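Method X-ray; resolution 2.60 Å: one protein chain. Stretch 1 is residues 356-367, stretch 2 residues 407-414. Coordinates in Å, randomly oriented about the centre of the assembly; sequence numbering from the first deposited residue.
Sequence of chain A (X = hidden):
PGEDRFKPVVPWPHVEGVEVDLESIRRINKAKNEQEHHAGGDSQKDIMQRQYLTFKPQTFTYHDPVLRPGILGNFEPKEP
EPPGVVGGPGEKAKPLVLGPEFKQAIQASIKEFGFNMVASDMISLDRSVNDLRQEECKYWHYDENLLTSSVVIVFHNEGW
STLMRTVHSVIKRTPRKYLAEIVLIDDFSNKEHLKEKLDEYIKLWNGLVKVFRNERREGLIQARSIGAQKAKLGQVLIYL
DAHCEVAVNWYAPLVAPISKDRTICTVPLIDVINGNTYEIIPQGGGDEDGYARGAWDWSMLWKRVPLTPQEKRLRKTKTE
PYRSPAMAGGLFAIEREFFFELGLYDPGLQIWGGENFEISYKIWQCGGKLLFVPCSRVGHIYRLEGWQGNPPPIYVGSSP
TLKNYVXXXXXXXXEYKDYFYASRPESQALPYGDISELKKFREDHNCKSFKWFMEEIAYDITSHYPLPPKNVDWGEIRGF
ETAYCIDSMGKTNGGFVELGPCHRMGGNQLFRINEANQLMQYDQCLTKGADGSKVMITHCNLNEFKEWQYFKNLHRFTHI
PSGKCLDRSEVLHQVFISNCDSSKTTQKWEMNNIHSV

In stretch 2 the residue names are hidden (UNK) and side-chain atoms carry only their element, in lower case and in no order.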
# COMPACT_ATOMS: atom_id res chain seq x y z
N ASN A 356 8.89 -24.71 -5.13
CA ASN A 356 9.11 -25.17 -3.78
C ASN A 356 8.15 -26.28 -3.43
O ASN A 356 8.51 -27.24 -2.79
CB ASN A 356 8.98 -24.02 -2.79
CG ASN A 356 7.63 -23.36 -2.82
OD1 ASN A 356 7.18 -22.90 -3.85
ND2 ASN A 356 6.98 -23.31 -1.69
N PHE A 357 6.91 -26.11 -3.84
CA PHE A 357 5.90 -27.12 -3.69
C PHE A 357 6.13 -28.37 -4.53
O PHE A 357 5.95 -29.46 -4.06
CB PHE A 357 4.53 -26.52 -3.97
CG PHE A 357 4.17 -25.43 -3.01
CD1 PHE A 357 4.22 -25.65 -1.66
CD2 PHE A 357 3.77 -24.20 -3.46
CE1 PHE A 357 3.88 -24.66 -0.78
CE2 PHE A 357 3.43 -23.21 -2.58
CZ PHE A 357 3.49 -23.44 -1.24
N GLU A 358 6.55 -28.18 -5.77
CA GLU A 358 6.77 -29.28 -6.69
C GLU A 358 7.86 -30.25 -6.25
O GLU A 358 7.66 -31.45 -6.30
CB GLU A 358 7.13 -28.71 -8.05
CG GLU A 358 6.95 -29.67 -9.19
CD GLU A 358 8.24 -30.12 -9.82
OE1 GLU A 358 9.25 -29.45 -9.65
OE2 GLU A 358 8.24 -31.15 -10.49
N ILE A 359 8.99 -29.73 -5.78
CA ILE A 359 10.07 -30.56 -5.25
C ILE A 359 9.65 -31.20 -3.93
O ILE A 359 10.00 -32.36 -3.67
CB ILE A 359 11.36 -29.73 -5.11
CG1 ILE A 359 12.57 -30.62 -4.84
CG2 ILE A 359 11.24 -28.72 -3.98
CD1 ILE A 359 12.97 -31.47 -5.99
N SER A 360 8.88 -30.49 -3.10
CA SER A 360 8.36 -31.08 -1.86
C SER A 360 7.47 -32.30 -2.15
O SER A 360 7.69 -33.38 -1.58
CB SER A 360 7.56 -30.06 -1.06
OG SER A 360 8.36 -28.95 -0.72
N TYR A 361 6.45 -32.14 -2.99
CA TYR A 361 5.59 -33.28 -3.30
C TYR A 361 6.41 -34.42 -3.91
O TYR A 361 6.32 -35.57 -3.45
CB TYR A 361 4.42 -32.87 -4.20
CG TYR A 361 3.64 -31.67 -3.68
CD1 TYR A 361 3.32 -31.55 -2.34
CD2 TYR A 361 3.25 -30.65 -4.54
CE1 TYR A 361 2.62 -30.46 -1.87
CE2 TYR A 361 2.56 -29.55 -4.10
CZ TYR A 361 2.24 -29.45 -2.76
OH TYR A 361 1.55 -28.34 -2.30
N LYS A 362 7.25 -34.13 -4.92
CA LYS A 362 8.12 -35.18 -5.47
C LYS A 362 8.85 -35.95 -4.37
O LYS A 362 8.84 -37.19 -4.35
CB LYS A 362 9.15 -34.60 -6.46
CG LYS A 362 8.59 -34.27 -7.81
CD LYS A 362 9.61 -34.40 -8.92
CE LYS A 362 10.39 -33.12 -9.12
NZ LYS A 362 10.51 -32.78 -10.56
N ILE A 363 9.53 -35.23 -3.47
CA ILE A 363 10.35 -35.92 -2.48
C ILE A 363 9.47 -36.83 -1.64
O ILE A 363 9.79 -38.01 -1.41
CB ILE A 363 11.11 -34.92 -1.61
CG1 ILE A 363 12.20 -34.24 -2.41
CG2 ILE A 363 11.66 -35.62 -0.40
CD1 ILE A 363 12.89 -33.13 -1.65
N TRP A 364 8.36 -36.30 -1.15
CA TRP A 364 7.55 -37.03 -0.19
C TRP A 364 6.84 -38.20 -0.86
O TRP A 364 6.92 -39.34 -0.38
CB TRP A 364 6.55 -36.10 0.46
CG TRP A 364 7.04 -35.38 1.67
CD1 TRP A 364 7.06 -34.03 1.87
CD2 TRP A 364 7.52 -35.97 2.88
NE1 TRP A 364 7.52 -33.74 3.12
CE2 TRP A 364 7.82 -34.91 3.77
CE3 TRP A 364 7.71 -37.29 3.31
CZ2 TRP A 364 8.34 -35.12 5.05
CZ3 TRP A 364 8.21 -37.51 4.58
CH2 TRP A 364 8.52 -36.43 5.44
N GLN A 365 6.16 -37.95 -1.97
CA GLN A 365 5.35 -38.97 -2.60
C GLN A 365 6.17 -40.03 -3.31
O GLN A 365 5.64 -41.10 -3.61
CB GLN A 365 4.37 -38.34 -3.57
CG GLN A 365 3.23 -37.62 -2.88
CD GLN A 365 2.40 -36.84 -3.86
OE1 GLN A 365 1.69 -37.43 -4.69
NE2 GLN A 365 2.49 -35.52 -3.80
N CYS A 366 7.44 -39.79 -3.57
CA CYS A 366 8.26 -40.78 -4.25
C CYS A 366 9.22 -41.46 -3.30
O CYS A 366 10.20 -42.06 -3.76
CB CYS A 366 8.99 -40.16 -5.43
SG CYS A 366 7.82 -39.38 -6.61
N GLY A 367 8.97 -41.39 -2.00
CA GLY A 367 9.72 -42.19 -1.06
C GLY A 367 10.79 -41.48 -0.27
O GLY A 367 11.44 -42.11 0.56
N UNK A 407 0.58 -26.55 -13.31
CA UNK A 407 1.42 -27.70 -13.62
C UNK A 407 1.65 -28.54 -12.38
O UNK A 407 1.46 -29.76 -12.39
c UNK A 407 3.90 -26.02 -16.12
n UNK A 407 4.77 -27.17 -16.32
n UNK A 407 5.56 -29.00 -17.49
n UNK A 407 3.84 -27.77 -18.34
c UNK A 407 2.74 -27.23 -14.24
c UNK A 407 4.73 -27.97 -17.38
c UNK A 407 2.57 -26.44 -15.54
N UNK A 408 2.00 -27.90 -11.28
CA UNK A 408 2.26 -28.65 -10.06
C UNK A 408 1.02 -29.43 -9.65
O UNK A 408 1.10 -30.62 -9.34
c UNK A 408 2.72 -27.71 -8.93
c UNK A 408 2.95 -28.52 -7.65
c UNK A 408 4.00 -27.00 -9.35
N UNK A 409 -0.13 -28.75 -9.62
CA UNK A 409 -1.35 -29.38 -9.11
C UNK A 409 -1.77 -30.54 -10.00
O UNK A 409 -2.12 -31.62 -9.50
c UNK A 409 -2.22 -27.38 -7.80
c UNK A 409 -2.48 -28.33 -8.99
c UNK A 409 -3.85 -29.02 -8.87
N UNK A 410 -1.73 -30.34 -11.32
CA UNK A 410 -2.22 -31.35 -12.25
C UNK A 410 -1.40 -32.64 -12.18
O UNK A 410 -1.93 -33.73 -12.46
o UNK A 410 -4.76 -32.00 -13.95
c UNK A 410 -3.48 -29.99 -14.10
c UNK A 410 -4.78 -30.75 -13.87
c UNK A 410 -2.22 -30.78 -13.67
o UNK A 410 -5.82 -30.09 -13.59
N UNK A 411 -0.12 -32.56 -11.82
CA UNK A 411 0.67 -33.79 -11.79
C UNK A 411 0.66 -34.44 -10.41
O UNK A 411 0.78 -35.66 -10.30
c UNK A 411 2.11 -33.54 -12.31
c UNK A 411 3.07 -34.63 -11.83
c UNK A 411 2.62 -32.23 -11.85
N UNK A 412 0.46 -33.67 -9.33
CA UNK A 412 0.69 -34.18 -7.98
C UNK A 412 -0.53 -34.23 -7.08
O UNK A 412 -0.58 -35.10 -6.21
c UNK A 412 4.67 -36.98 -7.62
c UNK A 412 6.04 -35.45 -8.88
c UNK A 412 5.08 -34.47 -8.66
c UNK A 412 5.83 -36.69 -8.35
c UNK A 412 3.12 -33.53 -7.90
c UNK A 412 1.78 -33.35 -7.27
c UNK A 412 3.70 -36.02 -7.40
c UNK A 412 3.90 -34.73 -7.91
n UNK A 412 5.03 -33.17 -9.08
c UNK A 412 3.84 -32.60 -8.62
N UNK A 413 -1.52 -33.35 -7.26
CA UNK A 413 -2.59 -33.23 -6.27
C UNK A 413 -3.75 -34.20 -6.47
O UNK A 413 -4.67 -34.22 -5.64
c UNK A 413 -1.78 -28.96 -4.26
c UNK A 413 -1.92 -27.76 -3.55
c UNK A 413 -3.18 -27.23 -3.45
c UNK A 413 -1.03 -30.82 -5.25
c UNK A 413 -2.89 -29.63 -4.85
n UNK A 413 -0.66 -29.71 -4.51
c UNK A 413 -4.30 -27.88 -4.02
c UNK A 413 -2.38 -30.81 -5.48
c UNK A 413 -3.17 -31.82 -6.24
c UNK A 413 -4.17 -29.06 -4.72
N UNK A 414 -3.76 -34.97 -7.55
CA UNK A 414 -4.86 -35.88 -7.82
C UNK A 414 -6.22 -35.24 -7.58
O UNK A 414 -6.52 -34.17 -8.12
c UNK A 414 -3.42 -37.79 -7.03
o UNK A 414 -3.02 -38.46 -6.04
o UNK A 414 -2.75 -37.63 -8.07
c UNK A 414 -4.77 -37.14 -6.95

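Position 407 carries a chain of three carbons and a nitrogen, ending in a carbon that bears two further nitrogens. The chain ends in a guanidinium; the closest approach to stretch 1 is made by CB, 7.0 Å from Glu358 CG, so there is no contact. Its nitrogens are hydrogen-bonded elsewhere in the structure. The residue is Arg407.

At position 408 there are three side-chain carbons, one bonded to CA and carrying the other two. The fork points toward stretch 1 and packs on Glu358 and the ring edge of Tyr361. The branch at CB, with no oxygen and no further extension, identifies Val408. Val408 CG2 lies 3.8 Å from Glu358 CB, and Val408 CG1 lies 3.7 Å from Tyr361 CE2.

Position 409 has the same three-carbon fork, but its CB points away from stretch 1 and makes no contact there; it is Val409. Position 410 has three carbons in a row, the third bearing two oxygens. That carboxylate is out of reach of stretch 1 and hydrogen-bonded elsewhere in the structure; the residue is Glu410. A third three-carbon fork at position 411, again without a contact, gives Val411.

Position 412 holds ten side-chain atoms: one carbon, then fused five- and six-membered rings containing eight carbons and one nitrogen. The rings enter a hole formed by Glu358, Tyr361, Lys362 and Gln365. Only an indole fits, so this is Trp412. Lys362 CA stands over one face, 4.2 Å from the centroid of the six-membered ring, and Tyr361 CB lies over a face, 4.0 Å from Trp412 CG. Farther along, Cys366 SG approaches Trp412 CH2 at 3.8 Å.

Position 413 shows a second set of fused rings with the same atom count. Its CB points sideways, yet the rings come nearer and direct an edge toward the face of Tyr361. This is Trp413; the offset edge-to-face pair has planes at 77°, with Trp413 NE1 3.2 Å from Tyr361 CE2. Position 414 has two carbons, the second with two oxygens, and makes no contact with stretch 1, although its end comes nearer than its sideways CA-to-CB bond suggests. It is Asp414, whose positive phi departs from helical geometry and whose carboxylate is hydrogen-bonded elsewhere in the structure.

The two helices run nearly parallel, at 15°, with their axes 9.8 Å apart at closest approach. Val408 and Trp412, one helical turn apart, face stretch 1 together, and Trp412 supplies the largest buried area. Tyr361 touches both and also Trp413. No clear hydrogen bond crosses the contact, which rests mainly on packing.

Stretch 2 407-414: RVVEVWWD
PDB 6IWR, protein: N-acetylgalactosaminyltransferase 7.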